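Local atomic coordinates of Low molecular weight protein-tyrosine-phosphatase YwlE (Bacillus subtilis subsp. subtilis, PDB entry 4KK3), a protein that removes phosphate from phosphorylated arginine residues of many proteins, counteracting the arginine kinase McsB and restoring DNA binding of the repressor CtsR. Residues 28-33 with 144-149; 106-111 with 139-144. One frame throughout, in Å; residues are numbered along the deposited sequence.

Contact 1 (28-33 with 144-149); sequences EGLNVN and QLKKDR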
loop_
_atom_site.group_PDB
_atom_site.type_symbol
_atom_site.label_atom_id
_atom_site.label_comp_id
_atom_site.label_asym_id
_atom_site.label_seq_id
_atom_site.Cartn_x
_atom_site.Cartn_y
_atom_site.Cartn_z
ATOM N N GLU A 28 -7.060 -4.590 -15.392
ATOM C CA GLU A 28 -7.007 -3.349 -16.158
ATOM C C GLU A 28 -5.924 -3.424 -17.232
ATOM O O GLU A 28 -5.848 -2.574 -18.121
ATOM C CB GLU A 28 -6.746 -2.171 -15.209
ATOM C CG GLU A 28 -6.799 -0.783 -15.842
ATOM C CD GLU A 28 -8.188 -0.394 -16.314
ATOM O OE1 GLU A 28 -9.178 -0.907 -15.748
ATOM O OE2 GLU A 28 -8.288 0.426 -17.255
ATOM N N GLY A 29 -5.089 -4.452 -17.154
ATOM C CA GLY A 29 -4.026 -4.632 -18.123
ATOM C C GLY A 29 -2.851 -3.724 -17.835
ATOM O O GLY A 29 -2.082 -3.381 -18.733
ATOM N N LEU A 30 -2.717 -3.326 -16.574
ATOM C CA LEU A 30 -1.623 -2.457 -16.160
ATOM C C LEU A 30 -0.305 -3.204 -16.092
ATOM O O LEU A 30 -0.231 -4.306 -15.554
ATOM C CB LEU A 30 -1.915 -1.856 -14.787
ATOM C CG LEU A 30 -2.742 -0.582 -14.746
ATOM C CD1 LEU A 30 -2.907 -0.139 -13.306
ATOM C CD2 LEU A 30 -2.049 0.484 -15.552
ATOM N N ASN A 31 0.744 -2.588 -16.624
ATOM C CA ASN A 31 2.075 -3.163 -16.530
ATOM C C ASN A 31 2.876 -2.458 -15.448
ATOM O O ASN A 31 3.643 -1.534 -15.720
ATOM C CB ASN A 31 2.792 -3.108 -17.883
ATOM C CG ASN A 31 2.234 -4.115 -18.876
ATOM O OD1 ASN A 31 1.711 -5.161 -18.484
ATOM N ND2 ASN A 31 2.346 -3.807 -20.166
ATOM N N VAL A 32 2.660 -2.881 -14.208
ATOM C CA VAL A 32 3.354 -2.300 -13.069
ATOM C C VAL A 32 3.899 -3.393 -12.168
ATOM O O VAL A 32 3.402 -4.522 -12.171
ATOM C CB VAL A 32 2.426 -1.387 -12.238
ATOM C CG1 VAL A 32 1.960 -0.205 -13.066
ATOM C CG2 VAL A 32 1.236 -2.166 -11.713
ATOM N N ASN A 33 4.926 -3.047 -11.400
ATOM C CA ASN A 33 5.498 -3.937 -10.405
ATOM C C ASN A 33 5.105 -3.424 -9.025
ATOM O O ASN A 33 5.320 -2.261 -8.719
ATOM C CB ASN A 33 7.018 -3.960 -10.554
ATOM C CG ASN A 33 7.669 -5.060 -9.747
ATOM O OD1 ASN A 33 8.048 -4.858 -8.593
ATOM N ND2 ASN A 33 7.815 -6.232 -10.355
ATOM N N GLN A 144 -5.895 6.158 -13.108
ATOM C CA GLN A 144 -4.988 7.293 -13.204
ATOM C C GLN A 144 -3.655 6.887 -13.810
ATOM O O GLN A 144 -3.092 7.619 -14.622
ATOM C CB GLN A 144 -4.771 7.934 -11.837
ATOM C CG GLN A 144 -5.945 8.751 -11.356
ATOM C CD GLN A 144 -5.797 9.144 -9.910
ATOM O OE1 GLN A 144 -4.806 8.800 -9.262
ATOM N NE2 GLN A 144 -6.781 9.869 -9.389
ATOM N N LEU A 145 -3.159 5.714 -13.431
ATOM C CA LEU A 145 -1.864 5.252 -13.932
ATOM C C LEU A 145 -1.837 5.095 -15.456
ATOM O O LEU A 145 -0.769 5.106 -16.066
ATOM C CB LEU A 145 -1.434 3.961 -13.238
ATOM C CG LEU A 145 -0.949 4.141 -11.796
ATOM C CD1 LEU A 145 -0.732 2.802 -11.149
ATOM C CD2 LEU A 145 0.334 4.957 -11.761
ATOM N N LYS A 146 -3.016 4.967 -16.059
ATOM C CA LYS A 146 -3.141 4.941 -17.518
ATOM C C LYS A 146 -2.720 6.270 -18.152
ATOM O O LYS A 146 -2.401 6.322 -19.339
ATOM C CB LYS A 146 -4.579 4.618 -17.927
ATOM C CG LYS A 146 -5.154 3.381 -17.265
ATOM C CD LYS A 146 -4.337 2.152 -17.601
ATOM C CE LYS A 146 -4.684 1.590 -18.970
ATOM N NZ LYS A 146 -5.992 0.875 -18.964
ATOM N N LYS A 147 -2.724 7.337 -17.358
ATOM C CA LYS A 147 -2.374 8.666 -17.848
ATOM C C LYS A 147 -0.880 8.945 -17.739
ATOM O O LYS A 147 -0.429 10.065 -17.975
ATOM C CB LYS A 147 -3.144 9.737 -17.076
ATOM C CG LYS A 147 -4.648 9.664 -17.232
ATOM C CD LYS A 147 -5.326 10.783 -16.460
ATOM C CE LYS A 147 -6.831 10.735 -16.643
ATOM N NZ LYS A 147 -7.369 9.382 -16.340
ATOM N N ASP A 148 -0.109 7.926 -17.385
ATOM C CA ASP A 148 1.318 8.108 -17.185
ATOM C C ASP A 148 2.099 7.581 -18.379
ATOM O O ASP A 148 2.008 6.398 -18.709
ATOM C CB ASP A 148 1.760 7.411 -15.896
ATOM C CG ASP A 148 3.100 7.905 -15.394
ATOM O OD1 ASP A 148 4.091 7.845 -16.148
ATOM O OD2 ASP A 148 3.161 8.354 -14.232
ATOM N N ARG A 149 2.844 8.468 -19.036
ATOM C CA ARG A 149 3.703 8.067 -20.142
ATOM C C ARG A 149 4.814 7.168 -19.632
ATOM O O ARG A 149 5.264 7.316 -18.494
ATOM C CB ARG A 149 4.313 9.282 -20.841
ATOM C CG ARG A 149 3.342 10.089 -21.680
ATOM C CD ARG A 149 4.098 11.033 -22.586
ATOM N NE ARG A 149 3.278 12.155 -23.026
ATOM C CZ ARG A 149 2.527 12.147 -24.122
ATOM N NH1 ARG A 149 2.482 11.067 -24.888
ATOM N NH2 ARG A 149 1.817 13.220 -24.447
#
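E28 and K146 cross obliquely and meet at their charged ends, with K146 NZ 2.9 Å from E28 OE2 in a hydrogen-bonded salt bridge. The ammonium comes to the anti side of this oxygen, 16° out of the carboxylate plane. The K146 chain is bent at chi2, chi3 and chi4, the last (-75°) setting NZ beside E28 OE2. NZ also comes within 3.6 Å of E28 CG, near the aliphatic part of the acid as well as its carboxylate. The other carboxylate oxygen, OE1, forms a salt bridge with K143, so one acid is shared by two lysines. An alanine in place of this glutamate would probably leave K146 and K143 without their shared negative partner and let the K146 amine turn more freely. The rest of the contact is apolar. L30 comes in at a slant to the K146 chain, and its CD2 presses on K146 CD at 3.5 Å, tighter than usual for two carbons. The same methyl lies 4.2 Å from L145 CB, while V32 CG1 reaches L145 CD1 at 4.5 Å, a looser touch. K146 thus touches L30 through CD and E28 through its ammonium. G29, with positive phi, is the first residue past helix 13-28 to leave helical angles, and the chain goes on to strand 33-38, in a beta-alpha-beta crossover from strand 2-7. F21 of helix 13-28 touches L30, V32 and L145 alike, and L151 packs on L30 and V32, placing the contact where that helix, the following loop and the end of helix 124-145 converge.

Contact 2 (106-111 with 139-144); sequences KEYVTG and RQLAKQ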
loop_
_atom_site.group_PDB
_atom_site.type_symbol
_atom_site.label_atom_id
_atom_site.label_comp_id
_atom_site.label_asym_id
_atom_site.label_seq_id
_atom_site.Cartn_x
_atom_site.Cartn_y
_atom_site.Cartn_z
ATOM N N LYS A 106 -4.211 8.678 -0.396
ATOM C CA LYS A 106 -5.341 9.574 -0.610
ATOM C C LYS A 106 -4.937 10.846 -1.368
ATOM O O LYS A 106 -5.616 11.227 -2.311
ATOM C CB LYS A 106 -6.094 9.875 0.685
ATOM C CG LYS A 106 -6.859 8.646 1.200
ATOM C CD LYS A 106 -7.712 8.953 2.416
ATOM C CE LYS A 106 -8.543 7.722 2.793
ATOM N NZ LYS A 106 -9.343 7.948 4.023
ATOM N N GLU A 107 -3.824 11.468 -0.962
ATOM C CA GLU A 107 -3.260 12.632 -1.668
ATOM C C GLU A 107 -3.151 12.403 -3.163
ATOM O O GLU A 107 -3.635 13.186 -3.984
ATOM C CB GLU A 107 -1.817 12.876 -1.201
ATOM C CG GLU A 107 -1.580 13.940 -0.198
ATOM C CD GLU A 107 -0.092 14.205 -0.024
ATOM O OE1 GLU A 107 0.730 13.251 -0.130
ATOM O OE2 GLU A 107 0.257 15.372 0.205
ATOM N N TYR A 108 -2.468 11.321 -3.511
ATOM C CA TYR A 108 -2.106 11.058 -4.888
ATOM C C TYR A 108 -3.339 10.803 -5.741
ATOM O O TYR A 108 -3.453 11.298 -6.861
ATOM C CB TYR A 108 -1.163 9.860 -4.938
ATOM C CG TYR A 108 -0.476 9.698 -6.264
ATOM C CD1 TYR A 108 -0.972 8.836 -7.228
ATOM C CD2 TYR A 108 0.666 10.429 -6.554
ATOM C CE1 TYR A 108 -0.335 8.697 -8.446
ATOM C CE2 TYR A 108 1.302 10.304 -7.760
ATOM C CZ TYR A 108 0.801 9.439 -8.707
ATOM O OH TYR A 108 1.460 9.327 -9.910
ATOM N N VAL A 109 -4.270 10.033 -5.196
ATOM C CA VAL A 109 -5.427 9.601 -5.958
ATOM C C VAL A 109 -6.545 10.643 -5.999
ATOM O O VAL A 109 -7.143 10.887 -7.052
ATOM C CB VAL A 109 -5.955 8.262 -5.395
ATOM C CG1 VAL A 109 -7.237 7.864 -6.094
ATOM C CG2 VAL A 109 -4.883 7.201 -5.548
ATOM N N THR A 110 -6.805 11.277 -4.860
ATOM C CA THR A 110 -7.975 12.132 -4.715
ATOM C C THR A 110 -7.628 13.615 -4.659
ATOM O O THR A 110 -8.506 14.465 -4.784
ATOM C CB THR A 110 -8.751 11.797 -3.432
ATOM O OG1 THR A 110 -8.114 12.423 -2.312
ATOM C CG2 THR A 110 -8.801 10.298 -3.214
ATOM N N GLY A 111 -6.352 13.923 -4.452
ATOM C CA GLY A 111 -5.907 15.300 -4.376
ATOM C C GLY A 111 -6.108 15.924 -3.009
ATOM O O GLY A 111 -5.645 17.038 -2.756
ATOM N N ARG A 139 -8.805 1.237 -7.275
ATOM C CA ARG A 139 -9.464 1.265 -8.582
ATOM C C ARG A 139 -9.232 2.591 -9.298
ATOM O O ARG A 139 -8.966 2.604 -10.503
ATOM C CB ARG A 139 -10.961 0.952 -8.479
ATOM C CG ARG A 139 -11.222 -0.499 -8.106
ATOM C CD ARG A 139 -12.670 -0.900 -8.280
ATOM N NE ARG A 139 -12.876 -2.285 -7.858
ATOM C CZ ARG A 139 -12.591 -3.348 -8.606
ATOM N NH1 ARG A 139 -12.090 -3.197 -9.827
ATOM N NH2 ARG A 139 -12.808 -4.567 -8.136
ATOM N N GLN A 140 -9.306 3.694 -8.558
ATOM C CA GLN A 140 -9.041 5.013 -9.134
ATOM C C GLN A 140 -7.576 5.146 -9.525
ATOM O O GLN A 140 -7.270 5.709 -10.572
ATOM C CB GLN A 140 -9.389 6.142 -8.171
ATOM C CG GLN A 140 -10.793 6.168 -7.616
ATOM C CD GLN A 140 -10.954 7.247 -6.550
ATOM O OE1 GLN A 140 -10.866 8.446 -6.844
ATOM N NE2 GLN A 140 -11.166 6.827 -5.303
ATOM N N LEU A 141 -6.675 4.649 -8.671
ATOM C CA LEU A 141 -5.248 4.671 -8.965
ATOM C C LEU A 141 -4.953 4.009 -10.303
ATOM O O LEU A 141 -4.204 4.539 -11.119
ATOM C CB LEU A 141 -4.429 4.008 -7.845
ATOM C CG LEU A 141 -2.903 3.938 -8.022
ATOM C CD1 LEU A 141 -2.286 5.341 -8.026
ATOM C CD2 LEU A 141 -2.245 3.092 -6.929
ATOM N N ALA A 142 -5.551 2.843 -10.519
ATOM C CA ALA A 142 -5.375 2.114 -11.760
ATOM C C ALA A 142 -5.752 2.974 -12.965
ATOM O O ALA A 142 -4.981 3.086 -13.914
ATOM C CB ALA A 142 -6.184 0.846 -11.727
ATOM N N LYS A 143 -6.921 3.603 -12.905
ATOM C CA LYS A 143 -7.386 4.454 -13.993
ATOM C C LYS A 143 -6.436 5.629 -14.201
ATOM O O LYS A 143 -6.192 6.044 -15.332
ATOM C CB LYS A 143 -8.806 4.968 -13.730
ATOM C CG LYS A 143 -9.853 3.894 -13.441
ATOM C CD LYS A 143 -10.119 2.992 -14.635
ATOM C CE LYS A 143 -11.314 2.081 -14.370
ATOM N NZ LYS A 143 -11.494 1.036 -15.420
ATOM N N GLN A 144 -5.895 6.158 -13.108
ATOM C CA GLN A 144 -4.988 7.293 -13.204
ATOM C C GLN A 144 -3.655 6.887 -13.810
ATOM O O GLN A 144 -3.092 7.619 -14.622
ATOM C CB GLN A 144 -4.771 7.934 -11.837
ATOM C CG GLN A 144 -5.945 8.751 -11.356
ATOM C CD GLN A 144 -5.797 9.144 -9.910
ATOM O OE1 GLN A 144 -4.806 8.800 -9.262
ATOM N NE2 GLN A 144 -6.781 9.869 -9.389
#
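Q144 NE2 donates to the backbone oxygen of V109 at 2.6 Å, with an N-H...O angle of 160°. The donor lies in the V109 carbonyl plane on a lone pair, and the oxygen lies in the plane of the Q144 amide, so the bond lies in the plane of both groups. The Q144 chain is extended beyond CG, which carries the amide across to helix 105-110; its OE1 comes within 3.5 Å of V109 CA. A side chain thereby bonds a carbonyl in the last turn of that helix. V109 divides its methyls between two partners: CG1, anti to the backbone N (chi1 175°), touches Q140 CB at 3.5 Å, while CG2 rests 4.0 Å from L141 CB. V109 and L141 cross at about a right angle, as do Y108 and L141, where L141 CD1 meets Y108 CD1 at 3.8 Å. The helix segments 106-110 and 139-144 approach to 9.6 Å between axes, with 58° between their directions. Y108 and L141 both continue onto L81 of strand 79-82, and L141 also touches F21 of helix 13-28, so the two helices pack together beside the parallel sheet of this low molecular weight phosphatase fold.

In the fold
From the N terminus, strand 2-7 leads into helix 13-28, whose end opens contact 1. The chain then runs through strands 33-38, 79-82 and 102-104 of the parallel sheet before helix 105-110 enters contact 2. That contact closes on helix 124-145, its nearer ends 28 residues apart, and contact 1 closes just beyond it at the end of the same helix, its nearer ends 111 residues apart, so the smaller loop nests within the larger. Their centres lie 12 Å apart, and Q144 belongs to both. They are also linked directly, by the E28 to K143 salt bridge and by L30 CD1 on A142 CA at 3.7 Å. Helix 124-145 thus meets the loop after helix 13-28 at its end and helix 105-110 just before.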